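Long-range contacts in putative isomerase YbhH (Escherichia coli, PDB 6OTV), which probably acts as an isomerase of the PrpF family, though its substrate and reaction remain undefined: residues Asp318-Asn323 / Arg332-Arg337; Thr128-Asp133 / Leu161-Ala166; Ser288-Gly293 / Val303-Ile308; Asp193-Val198 / Ala278-Ile283. All blocks are in the same frame, centred on the assembly; numbering follows the deposited sequence.

The four contacts show how strands pack round a helix in a fold of the diaminopimelate epimerase type. Along the chain they follow in series: contact 2, contact 4, contact 3 and finally contact 1. Contacts 1 and 2, centres about 10 Å apart, are joined because strands 158-163 and 332-344 pair. Contact 1 also adjoins contact 3 through strands 306-312 and 315-322. Contacts 3 and 4, centres about 14 Å apart, lie at the two ends of helix 279-290, against which contact 1 packs. Contacts 2 and 4, centres about 13 Å apart, touch where A166 meets A195 and F163 meets I279. Contacts 2 and 3 do not touch. Contacts 1 and 3 are local in sequence; contacts 2 and 4 bridge 28 and 80 residues.

Contact 1 (Asp318-Asn323 / Arg332-Arg337); sequences DVHLSN and RASVIR. With EDO (1,2-ethanediol), chain O.
H320 and S334 face each other across an antiparallel beta hairpin whose arms are strands 315-322 and 332-344, and their backbones exchange two hydrogen bonds, H320 N to S334 O and S334 N to H320 O, each 2.8 Å long. The next hydrogen-bonded pair, S322 with R332, is less even. R332 N gives a nearly straight bond to S322 O (2.7 Å, 171° at the hydrogen), whereas the return bond from S322 N to R332 O is weak and bent to 122°. L321 and A333 form the non-hydrogen-bonded step between these pairs; there the CA atoms approach to 4.7 Å, and A333 CA and L321 CA make C-H...O contacts with H320 O and R332 O.

Apolar contacts gather on the face that carries V319, L321, A333 and V335. A333 CB is their meeting point, touched by L321 CD2 at 3.6 Å and more loosely by V319 CG1 at 4.1 Å. V319 and V335 add a methyl contact, CG2 against CG2, their side chains slanting across one another. Helix 279-290 covers this face, with A282 and S286 on V319 and I283 on A333.

Polar groups occupy the face of H320, S322, R332 and S334. One water lies in the guanidinium plane of R332, accepts from NH2 at 3.1 Å, and also bonds S334 OG and, less certainly since H320 has two conformers, H320 ND1. Above one face of the same guanidinium sits O2 of a 1,2-ethanediol molecule, hydrogen-bonded to S322 OG at 3.0 Å.

Contact 2 (Thr128-Asp133 / Leu161-Ala166); sequences TFIEAD and LTFLNA. With EDO (1,2-ethanediol), chain D.
I130 and F163 lie side by side and point the same way on one face of the antiparallel pair formed by neighbouring sheet strands 129-135 and 158-163, the second running on into the loop L164-A166. A chi1 of -53° puts I130 CG1 anti to the carbonyl carbon, from where it stands over the phenyl ring, toward its rim. It lies 4.0 Å from the F163 ring centroid and only 18° off the ring normal, a CH-pi contact over the face. On the same side of the sheet, A132 CB meets L161 CD2 at 3.8 Å.

N165 approaches F129 quite differently. With CG held between the backbone N and the carbonyl carbon (chi1 60°), its amide turns back so that OD1 accepts a nearly straight hydrogen bond from F129 N, 2.8 Å long. ND2, meanwhile, reaches the edge of the F129 ring, 3.6 Å from CD1 and near the ring plane; it also makes a weak hydrogen bond to G127 O. L164 bonds backbone to backbone, its N to F129 O at 2.9 Å, and lays CB and CG beside the same oxygen, while its CD1 touches F129 CB. E131 and T162 complete the ladder with a pair of backbone bonds, E131 N to T162 O and T162 N to E131 O, both 2.8 Å.

Strand 116-123 flanks the pair on one side, where R118 and R120 form salt bridges with E131, and strand 332-344 flanks it on the other through L161 and F163. Helix 94-106 packs against I130 and L161, and P69 of the second subunit touches L164.

Contact 3 (Ser288-Gly293 / Val303-Ile308); sequences SCALEG and VGYGNI
C289 and V303 bring the C-terminal end of helix 279-290 against the loop leading into strand 306-312, a helix-to-strand connection in this diaminopimelate epimerase-like fold. The valine does the reaching with one branch. Its chi1 of -61° places CG1 anti to the carbonyl carbon and leaves CG2 between the backbone N and the carbonyl carbon, from where CG2 meets C289 CB at 3.7 Å and C289 O at 3.6 Å. The cysteine touches with its CB, which I308 CD1 also approaches loosely, at 4.4 Å. The isoleucine chain is extended at chi2 (-176°), carrying CD1 forward to that point.

One residue further on, A290 directs CB at the loop. The methyl lies 3.8 Å from G304 O and 3.9 Å from Y305 CE2, meeting the tyrosine ring obliquely. L321, on strand 315-322, touches A290, Y305 and I308, knitting helix end, loop and strand into one apolar patch. A water donates a hydrogen bond to C289 O at 2.9 Å; its link onward to G304 N is doubtful, being modelled too short.

Contact 4 (Asp193-Val198 / Ala278-Ile283); sequences DMAMPV and AITGAI. With PO4 (phosphate ion), chain I.
The N-terminal part of helix 279-290 receives, on T280 and I283, the turn M194-M196 that joins antiparallel strands 187-193 and 197-202. A195, in the middle of this turn, has a positive phi (65°) and projects its methyl onto the helix. There A195 CB packs 3.7 Å from I283 CB and 4.1 Å from T280 CB, while A195 O rests 3.6 Å from T280 CB.

The two methionines extend the contact in different directions. M194 is bent at chi2 and chi3, the latter (-64°) placing CE 3.8 Å from I283 CG2, and the two side chains cross at about a right angle. M196, likewise bent, brings its CE to within 3.4 Å of T280 OG1, slanting across the threonine; an acetate ion lies close to this methionine. Between the two segments the contact is van der Waals packing; A166 packs on M194 and A195 and is joined to A195 by a backbone hydrogen bond.

Just beyond, A278 occupies the N-cap position, and I279 N donates a hydrogen bond of 3.0 Å to O4 of a phosphate. That ion is also held by G94 N and N95 ND2, at the start of helix 94-106. Two helix N-termini converging on one anion are consistent with the active-site cleft between the two halves of the diaminopimelate epimerase fold, although here the phosphate probably came from the crystallisation liquor.

Contact 1 (Asp318-Asn323 / Arg332-Arg337)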
loop_
_atom_site.group_PDB
_atom_site.type_symbol
_atom_site.label_atom_id
_atom_site.label_comp_id
_atom_site.label_asym_id
_atom_site.label_seq_id
_atom_site.Cartn_x
_atom_site.Cartn_y
_atom_site.Cartn_z
ATOM N N ASP A 318 19.597 9.807 11.423
ATOM C CA ASP A 318 18.944 8.760 12.200
ATOM C C ASP A 318 17.944 8.011 11.330
ATOM O O ASP A 318 17.087 8.627 10.686
ATOM C CB ASP A 318 18.236 9.351 13.421
ATOM C CG ASP A 318 19.191 9.676 14.555
ATOM O OD1 ASP A 318 20.103 8.864 14.823
ATOM O OD2 ASP A 318 19.025 10.745 15.181
ATOM N N VAL A 319 18.057 6.686 11.306
ATOM C CA VAL A 319 17.100 5.820 10.629
ATOM C C VAL A 319 16.507 4.885 11.671
ATOM O O VAL A 319 17.245 4.196 12.384
ATOM C CB VAL A 319 17.745 5.011 9.490
ATOM C CG1 VAL A 319 16.686 4.177 8.770
ATOM C CG2 VAL A 319 18.467 5.925 8.515
ATOM N N HIS A 320 15.182 4.881 11.774
ATOM C CA HIS A 320 14.481 3.971 12.670
ATOM C C HIS A 320 14.077 2.729 11.888
ATOM O O HIS A 320 13.375 2.826 10.875
ATOM C CB HIS A 320 13.255 4.637 13.291
ATOM C CG HIS A 320 12.541 3.771 14.283
ATOM N ND1 HIS A 320 11.389 3.079 13.976
ATOM C CD2 HIS A 320 12.826 3.473 15.574
ATOM C CE1 HIS A 320 10.990 2.399 15.036
ATOM N NE2 HIS A 320 11.845 2.621 16.019
ATOM N N LEU A 321 14.534 1.571 12.348
ATOM C CA LEU A 321 14.191 0.293 11.748
ATOM C C LEU A 321 13.189 -0.451 12.622
ATOM O O LEU A 321 13.089 -0.223 13.831
ATOM C CB LEU A 321 15.441 -0.567 11.541
ATOM C CG LEU A 321 16.354 -0.177 10.381
ATOM C CD1 LEU A 321 17.357 -1.282 10.122
ATOM C CD2 LEU A 321 15.538 0.101 9.132
ATOM N N SER A 322 12.450 -1.356 11.988
ATOM C CA SER A 322 11.369 -2.086 12.634
ATOM C C SER A 322 10.986 -3.257 11.742
ATOM O O SER A 322 11.046 -3.158 10.513
ATOM C CB SER A 322 10.160 -1.176 12.883
ATOM O OG SER A 322 8.979 -1.928 13.090
ATOM N N ASN A 323 10.593 -4.364 12.368
ATOM C CA ASN A 323 10.209 -5.546 11.600
ATOM C C ASN A 323 9.244 -6.377 12.435
ATOM O O ASN A 323 9.629 -6.899 13.485
ATOM C CB ASN A 323 11.441 -6.356 11.208
ATOM C CG ASN A 323 11.156 -7.350 10.095
ATOM O OD1 ASN A 323 10.012 -7.753 9.883
ATOM N ND2 ASN A 323 12.201 -7.749 9.378
ATOM N N ARG A 332 10.971 -2.478 7.880
ATOM C CA ARG A 332 10.410 -1.151 7.657
ATOM C C ARG A 332 11.363 -0.092 8.199
ATOM O O ARG A 332 11.837 -0.201 9.335
ATOM C CB ARG A 332 9.041 -1.019 8.326
ATOM C CG ARG A 332 8.124 0.029 7.703
ATOM C CD ARG A 332 6.889 0.241 8.563
ATOM N NE ARG A 332 7.253 0.760 9.878
ATOM C CZ ARG A 332 6.405 0.903 10.890
ATOM N NH1 ARG A 332 5.133 0.559 10.744
ATOM N NH2 ARG A 332 6.832 1.385 12.050
ATOM N N ALA A 333 11.633 0.929 7.389
ATOM C CA ALA A 333 12.542 2.008 7.750
ATOM C C ALA A 333 11.802 3.337 7.741
ATOM O O ALA A 333 10.966 3.588 6.867
ATOM C CB ALA A 333 13.732 2.080 6.788
ATOM N N SER A 334 12.115 4.190 8.713
ATOM C CA SER A 334 11.535 5.522 8.775
ATOM C C SER A 334 12.614 6.524 9.158
ATOM O O SER A 334 13.587 6.190 9.840
ATOM C CB SER A 334 10.364 5.592 9.767
ATOM O OG SER A 334 10.781 5.241 11.074
ATOM N N VAL A 335 12.434 7.759 8.701
ATOM C CA VAL A 335 13.373 8.845 8.945
ATOM C C VAL A 335 12.574 10.082 9.333
ATOM O O VAL A 335 11.466 10.301 8.830
ATOM C CB VAL A 335 14.259 9.110 7.706
ATOM C CG1 VAL A 335 15.061 10.389 7.869
ATOM C CG2 VAL A 335 15.195 7.932 7.462
ATOM N N ILE A 336 13.123 10.877 10.250
ATOM C CA ILE A 336 12.547 12.164 10.619
ATOM C C ILE A 336 13.236 13.252 9.806
ATOM O O ILE A 336 14.470 13.285 9.716
ATOM C CB ILE A 336 12.689 12.435 12.127
ATOM C CG1 ILE A 336 12.041 11.315 12.948
ATOM C CG2 ILE A 336 12.073 13.788 12.484
ATOM C CD1 ILE A 336 10.531 11.270 12.850
ATOM N N ARG A 337 12.445 14.132 9.207
ATOM C CA ARG A 337 12.951 15.324 8.543
ATOM C C ARG A 337 12.173 16.526 9.056
ATOM O O ARG A 337 11.303 16.408 9.925
ATOM C CB ARG A 337 12.830 15.215 7.016
ATOM C CG ARG A 337 13.536 14.021 6.387
ATOM C CD ARG A 337 14.987 14.331 6.060
ATOM N NE ARG A 337 15.818 14.371 7.257
ATOM C CZ ARG A 337 17.081 14.782 7.272
ATOM N NH1 ARG A 337 17.660 15.194 6.151
ATOM N NH2 ARG A 337 17.762 14.785 8.410
HETATM C C1 EDO O . 6.071 -4.680 9.469
HETATM O O1 EDO O . 7.224 -5.525 9.364
HETATM C C2 EDO O . 6.479 -3.242 9.779
HETATM O O2 EDO O . 7.029 -3.164 11.099
HETATM O O HOH W 1 15.653 10.400 11.568
HETATM O O HOH W 2 9.842 2.204 11.633
#

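Contact 2 (Thr128-Asp133 / Leu161-Ala166)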
loop_
_atom_site.group_PDB
_atom_site.type_symbol
_atom_site.label_atom_id
_atom_site.label_comp_id
_atom_site.label_asym_id
_atom_site.label_seq_id
_atom_site.Cartn_x
_atom_site.Cartn_y
_atom_site.Cartn_z
ATOM N N THR A 128 8.382 3.777 -5.585
ATOM C CA THR A 128 8.430 3.553 -4.147
ATOM C C THR A 128 7.282 4.280 -3.458
ATOM O O THR A 128 6.950 5.419 -3.805
ATOM C CB THR A 128 9.771 4.032 -3.583
ATOM O OG1 THR A 128 10.838 3.357 -4.257
ATOM C CG2 THR A 128 9.873 3.747 -2.087
ATOM N N PHE A 129 6.673 3.612 -2.481
ATOM C CA PHE A 129 5.584 4.182 -1.695
ATOM C C PHE A 129 6.110 4.607 -0.330
ATOM O O PHE A 129 6.778 3.827 0.356
ATOM C CB PHE A 129 4.440 3.178 -1.537
ATOM C CG PHE A 129 3.671 2.931 -2.804
ATOM C CD1 PHE A 129 4.182 2.105 -3.791
ATOM C CD2 PHE A 129 2.431 3.523 -3.005
ATOM C CE1 PHE A 129 3.473 1.874 -4.960
ATOM C CE2 PHE A 129 1.715 3.297 -4.168
ATOM C CZ PHE A 129 2.236 2.470 -5.148
ATOM N N ILE A 130 5.808 5.845 0.058
ATOM C CA ILE A 130 6.264 6.409 1.323
ATOM C C ILE A 130 5.070 7.022 2.037
ATOM O O ILE A 130 4.238 7.691 1.413
ATOM C CB ILE A 130 7.369 7.472 1.122
ATOM C CG1 ILE A 130 8.518 6.919 0.273
ATOM C CG2 ILE A 130 7.898 7.957 2.464
ATOM C CD1 ILE A 130 8.431 7.300 -1.189
ATOM N N GLU A 131 4.981 6.797 3.344
ATOM C CA GLU A 131 3.990 7.471 4.170
ATOM C C GLU A 131 4.647 8.652 4.872
ATOM O O GLU A 131 5.719 8.510 5.469
ATOM C CB GLU A 131 3.366 6.529 5.201
ATOM C CG GLU A 131 2.468 7.265 6.191
ATOM C CD GLU A 131 1.635 6.340 7.062
ATOM O OE1 GLU A 131 1.400 5.178 6.667
ATOM O OE2 GLU A 131 1.208 6.788 8.148
ATOM N N ALA A 132 4.006 9.813 4.789
ATOM C CA ALA A 132 4.431 11.006 5.505
ATOM C C ALA A 132 3.409 11.325 6.586
ATOM O O ALA A 132 2.204 11.355 6.319
ATOM C CB ALA A 132 4.589 12.197 4.556
ATOM N N ASP A 133 3.892 11.552 7.802
ATOM C CA ASP A 133 3.047 11.919 8.931
ATOM C C ASP A 133 3.295 13.389 9.241
ATOM O O ASP A 133 4.367 13.755 9.737
ATOM C CB ASP A 133 3.331 11.023 10.133
ATOM C CG ASP A 133 3.025 9.564 9.843
ATOM O OD1 ASP A 133 2.037 9.297 9.123
ATOM O OD2 ASP A 133 3.775 8.687 10.319
ATOM N N LEU A 161 8.882 10.100 7.692
ATOM C CA LEU A 161 8.844 9.491 6.367
ATOM C C LEU A 161 9.119 8.003 6.525
ATOM O O LEU A 161 10.235 7.612 6.887
ATOM C CB LEU A 161 9.867 10.138 5.434
ATOM C CG LEU A 161 9.746 11.646 5.216
ATOM C CD1 LEU A 161 10.833 12.128 4.273
ATOM C CD2 LEU A 161 8.361 12.010 4.684
ATOM N N THR A 162 8.112 7.178 6.254
ATOM C CA THR A 162 8.207 5.730 6.389
ATOM C C THR A 162 8.154 5.088 5.008
ATOM O O THR A 162 7.167 5.249 4.281
ATOM C CB THR A 162 7.084 5.188 7.270
ATOM O OG1 THR A 162 7.117 5.844 8.542
ATOM C CG2 THR A 162 7.247 3.689 7.477
ATOM N N PHE A 163 9.204 4.350 4.661
ATOM C CA PHE A 163 9.300 3.689 3.366
ATOM C C PHE A 163 8.601 2.335 3.425
ATOM O O PHE A 163 8.862 1.530 4.326
ATOM C CB PHE A 163 10.766 3.543 2.954
ATOM C CG PHE A 163 11.405 4.847 2.549
ATOM C CD1 PHE A 163 11.610 5.855 3.483
ATOM C CD2 PHE A 163 11.789 5.071 1.236
ATOM C CE1 PHE A 163 12.184 7.061 3.115
ATOM C CE2 PHE A 163 12.369 6.277 0.861
ATOM C CZ PHE A 163 12.564 7.272 1.802
ATOM N N LEU A 164 7.715 2.088 2.460
ATOM C CA LEU A 164 6.760 0.988 2.543
ATOM C C LEU A 164 7.138 -0.228 1.706
ATOM O O LEU A 164 6.751 -1.346 2.061
ATOM C CB LEU A 164 5.370 1.476 2.120
ATOM C CG LEU A 164 4.872 2.710 2.876
ATOM C CD1 LEU A 164 3.548 3.201 2.311
ATOM C CD2 LEU A 164 4.755 2.414 4.365
ATOM N N ASN A 165 7.873 -0.050 0.613
ATOM C CA ASN A 165 8.261 -1.167 -0.250
ATOM C C ASN A 165 9.711 -1.000 -0.702
ATOM O O ASN A 165 10.029 -1.042 -1.892
ATOM C CB ASN A 165 7.309 -1.290 -1.442
ATOM C CG ASN A 165 7.292 -0.041 -2.308
ATOM O OD1 ASN A 165 7.575 1.060 -1.837
ATOM N ND2 ASN A 165 6.966 -0.210 -3.583
ATOM N N ALA A 166 10.614 -0.818 0.266
ATOM C CA ALA A 166 12.024 -0.608 -0.050
ATOM C C ALA A 166 12.711 -1.891 -0.502
ATOM O O ALA A 166 13.688 -1.831 -1.257
ATOM C CB ALA A 166 12.752 -0.024 1.162
HETATM C C1 EDO D . 10.281 -2.964 2.649
HETATM O O1 EDO D . 9.352 -3.971 2.240
HETATM C C2 EDO D . 9.532 -1.873 3.407
HETATM O O2 EDO D . 10.291 -0.658 3.414
HETATM O O HOH W 3 5.711 8.045 8.459
#

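Contact 3 (Ser288-Gly293 / Val303-Ile308)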
loop_
_atom_site.group_PDB
_atom_site.type_symbol
_atom_site.label_atom_id
_atom_site.label_comp_id
_atom_site.label_asym_id
_atom_site.label_seq_id
_atom_site.Cartn_x
_atom_site.Cartn_y
_atom_site.Cartn_z
ATOM N N SER A 288 21.468 -3.238 6.353
ATOM C CA SER A 288 22.558 -4.200 6.472
ATOM C C SER A 288 23.074 -4.287 7.901
ATOM O O SER A 288 23.567 -5.340 8.315
ATOM C CB SER A 288 23.695 -3.835 5.521
ATOM O OG SER A 288 24.336 -2.640 5.929
ATOM N N CYS A 289 22.962 -3.201 8.671
ATOM C CA CYS A 289 23.347 -3.260 10.079
ATOM C C CYS A 289 22.435 -4.183 10.875
ATOM O O CYS A 289 22.885 -4.819 11.835
ATOM C CB CYS A 289 23.335 -1.862 10.698
ATOM S SG CYS A 289 24.606 -0.739 10.080
ATOM N N ALA A 290 21.158 -4.266 10.500
ATOM C CA ALA A 290 20.204 -5.081 11.241
ATOM C C ALA A 290 20.104 -6.503 10.713
ATOM O O ALA A 290 19.866 -7.427 11.499
ATOM C CB ALA A 290 18.819 -4.429 11.212
ATOM N N LEU A 291 20.276 -6.705 9.410
ATOM C CA LEU A 291 20.186 -8.046 8.848
ATOM C C LEU A 291 21.438 -8.848 9.178
ATOM O O LEU A 291 22.561 -8.341 9.093
ATOM C CB LEU A 291 19.984 -7.977 7.336
ATOM C CG LEU A 291 18.719 -7.248 6.884
ATOM C CD1 LEU A 291 18.630 -7.212 5.369
ATOM C CD2 LEU A 291 17.488 -7.903 7.488
ATOM N N GLU A 292 21.238 -10.106 9.557
ATOM C CA GLU A 292 22.343 -10.968 9.944
ATOM C C GLU A 292 23.110 -11.460 8.721
ATOM O O GLU A 292 22.538 -11.714 7.658
ATOM C CB GLU A 292 21.834 -12.165 10.744
ATOM C CG GLU A 292 20.713 -12.930 10.062
ATOM C CD GLU A 292 20.485 -14.299 10.673
ATOM O OE1 GLU A 292 20.596 -15.306 9.940
ATOM O OE2 GLU A 292 20.204 -14.368 11.888
ATOM N N GLY A 293 24.424 -11.590 8.886
ATOM C CA GLY A 293 25.270 -12.185 7.873
ATOM C C GLY A 293 25.896 -11.222 6.888
ATOM O O GLY A 293 26.664 -11.664 6.024
ATOM N N VAL A 303 23.745 -3.613 16.239
ATOM C CA VAL A 303 22.873 -2.491 16.569
ATOM C C VAL A 303 21.487 -2.987 16.967
ATOM O O VAL A 303 20.805 -2.360 17.787
ATOM C CB VAL A 303 22.786 -1.501 15.392
ATOM C CG1 VAL A 303 24.158 -0.928 15.077
ATOM C CG2 VAL A 303 22.199 -2.180 14.157
ATOM N N GLY A 304 21.064 -4.116 16.397
ATOM C CA GLY A 304 19.701 -4.566 16.593
ATOM C C GLY A 304 18.714 -3.693 15.832
ATOM O O GLY A 304 19.024 -3.111 14.787
ATOM N N TYR A 305 17.501 -3.605 16.367
ATOM C CA TYR A 305 16.477 -2.724 15.824
ATOM C C TYR A 305 16.320 -1.481 16.695
ATOM O O TYR A 305 16.682 -1.459 17.875
ATOM C CB TYR A 305 15.131 -3.448 15.695
ATOM C CG TYR A 305 15.101 -4.504 14.611
ATOM C CD1 TYR A 305 15.069 -5.857 14.932
ATOM C CD2 TYR A 305 15.120 -4.152 13.268
ATOM C CE1 TYR A 305 15.050 -6.833 13.937
ATOM C CE2 TYR A 305 15.102 -5.115 12.273
ATOM C CZ TYR A 305 15.067 -6.452 12.610
ATOM O OH TYR A 305 15.049 -7.397 11.607
ATOM N N GLY A 306 15.771 -0.429 16.084
ATOM C CA GLY A 306 15.588 0.848 16.744
ATOM C C GLY A 306 16.242 1.969 15.958
ATOM O O GLY A 306 16.206 1.974 14.720
ATOM N N ASN A 307 16.827 2.917 16.687
ATOM C CA ASN A 307 17.479 4.068 16.079
ATOM C C ASN A 307 18.889 3.696 15.631
ATOM O O ASN A 307 19.716 3.267 16.444
ATOM C CB ASN A 307 17.520 5.232 17.060
ATOM C CG ASN A 307 18.118 6.479 16.450
ATOM O OD1 ASN A 307 17.414 7.272 15.827
ATOM N ND2 ASN A 307 19.423 6.664 16.624
ATOM N N ILE A 308 19.170 3.877 14.346
ATOM C CA ILE A 308 20.473 3.575 13.765
ATOM C C ILE A 308 21.019 4.869 13.178
ATOM O O ILE A 308 20.463 5.404 12.211
ATOM C CB ILE A 308 20.386 2.474 12.704
ATOM C CG1 ILE A 308 19.825 1.200 13.331
ATOM C CG2 ILE A 308 21.745 2.220 12.091
ATOM C CD1 ILE A 308 19.792 0.022 12.395
HETATM O O HOH W 4 22.066 -5.456 14.590
#

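Contact 4 (Asp193-Val198 / Ala278-Ile283)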
loop_
_atom_site.group_PDB
_atom_site.type_symbol
_atom_site.label_atom_id
_atom_site.label_comp_id
_atom_site.label_asym_id
_atom_site.label_seq_id
_atom_site.Cartn_x
_atom_site.Cartn_y
_atom_site.Cartn_z
ATOM N N ASP A 193 19.591 -4.677 -1.830
ATOM C CA ASP A 193 18.648 -3.835 -2.561
ATOM C C ASP A 193 17.550 -3.428 -1.581
ATOM O O ASP A 193 16.526 -4.106 -1.464
ATOM C CB ASP A 193 18.087 -4.581 -3.775
ATOM C CG ASP A 193 17.270 -3.687 -4.693
ATOM O OD1 ASP A 193 17.226 -2.459 -4.469
ATOM O OD2 ASP A 193 16.671 -4.220 -5.649
ATOM N N MET A 194 17.779 -2.327 -0.863
ATOM C CA MET A 194 16.815 -1.768 0.088
ATOM C C MET A 194 16.697 -0.276 -0.208
ATOM O O MET A 194 17.603 0.496 0.125
ATOM C CB MET A 194 17.243 -2.014 1.532
ATOM C CG MET A 194 16.696 -3.297 2.140
ATOM S SD MET A 194 14.908 -3.253 2.397
ATOM C CE MET A 194 14.760 -1.935 3.599
ATOM N N ALA A 195 15.593 0.114 -0.852
ATOM C CA ALA A 195 15.338 1.483 -1.301
ATOM C C ALA A 195 16.326 1.922 -2.379
ATOM O O ALA A 195 16.045 2.849 -3.145
ATOM C CB ALA A 195 15.365 2.463 -0.123
ATOM N N MET A 196 17.471 1.257 -2.458
ATOM C CA MET A 196 18.505 1.556 -3.436
ATOM C C MET A 196 19.438 0.357 -3.542
ATOM O O MET A 196 19.863 -0.186 -2.515
ATOM C CB MET A 196 19.284 2.814 -3.040
ATOM C CG MET A 196 20.462 3.147 -3.948
ATOM S SD MET A 196 19.962 3.652 -5.609
ATOM C CE MET A 196 19.070 5.161 -5.247
ATOM N N PRO A 197 19.753 -0.107 -4.751
ATOM C CA PRO A 197 20.787 -1.144 -4.899
ATOM C C PRO A 197 22.154 -0.560 -4.573
ATOM O O PRO A 197 22.600 0.394 -5.211
ATOM C CB PRO A 197 20.682 -1.548 -6.375
ATOM C CG PRO A 197 19.355 -1.030 -6.834
ATOM C CD PRO A 197 19.094 0.201 -6.030
ATOM N N VAL A 198 22.812 -1.125 -3.562
ATOM C CA VAL A 198 24.134 -0.670 -3.154
ATOM C C VAL A 198 25.041 -1.877 -2.967
ATOM O O VAL A 198 24.582 -2.995 -2.714
ATOM C CB VAL A 198 24.103 0.175 -1.856
ATOM C CG1 VAL A 198 23.184 1.382 -2.009
ATOM C CG2 VAL A 198 23.697 -0.680 -0.664
ATOM N N ALA A 278 22.492 10.055 0.688
ATOM C CA ALA A 278 21.121 9.952 0.208
ATOM C C ALA A 278 20.264 9.172 1.197
ATOM O O ALA A 278 20.724 8.212 1.824
ATOM C CB ALA A 278 21.082 9.278 -1.163
ATOM N N ILE A 279 19.004 9.596 1.337
ATOM C CA ILE A 279 18.080 8.915 2.240
ATOM C C ILE A 279 17.932 7.450 1.849
ATOM O O ILE A 279 17.942 6.558 2.707
ATOM C CB ILE A 279 16.719 9.637 2.255
ATOM C CG1 ILE A 279 16.882 11.081 2.739
ATOM C CG2 ILE A 279 15.716 8.877 3.119
ATOM C CD1 ILE A 279 17.450 11.193 4.131
ATOM N N THR A 280 17.799 7.177 0.548
ATOM C CA THR A 280 17.689 5.794 0.095
ATOM C C THR A 280 18.939 5.002 0.445
ATOM O O THR A 280 18.850 3.845 0.875
ATOM C CB THR A 280 17.428 5.746 -1.410
ATOM O OG1 THR A 280 18.491 6.407 -2.105
ATOM C CG2 THR A 280 16.111 6.428 -1.742
ATOM N N GLY A 281 20.116 5.607 0.275
ATOM C CA GLY A 281 21.336 4.951 0.715
ATOM C C GLY A 281 21.342 4.689 2.208
ATOM O O GLY A 281 21.817 3.646 2.665
ATOM N N ALA A 282 20.801 5.629 2.989
ATOM C CA ALA A 282 20.731 5.437 4.432
ATOM C C ALA A 282 19.833 4.257 4.787
ATOM O O ALA A 282 20.108 3.526 5.745
ATOM C CB ALA A 282 20.243 6.717 5.111
ATOM N N ILE A 283 18.760 4.051 4.020
ATOM C CA ILE A 283 17.892 2.899 4.255
ATOM C C ILE A 283 18.669 1.606 4.047
ATOM O O ILE A 283 18.609 0.681 4.867
ATOM C CB ILE A 283 16.653 2.958 3.343
ATOM C CG1 ILE A 283 15.908 4.286 3.509
ATOM C CG2 ILE A 283 15.732 1.776 3.618
ATOM C CD1 ILE A 283 15.556 4.622 4.932
HETATM P P PO4 I . 18.518 12.685 -0.851
HETATM O O1 PO4 I . 19.563 12.742 -1.944
HETATM O O2 PO4 I . 17.748 13.983 -0.814
HETATM O O3 PO4 I . 17.575 11.530 -1.111
HETATM O O4 PO4 I . 19.193 12.490 0.484
#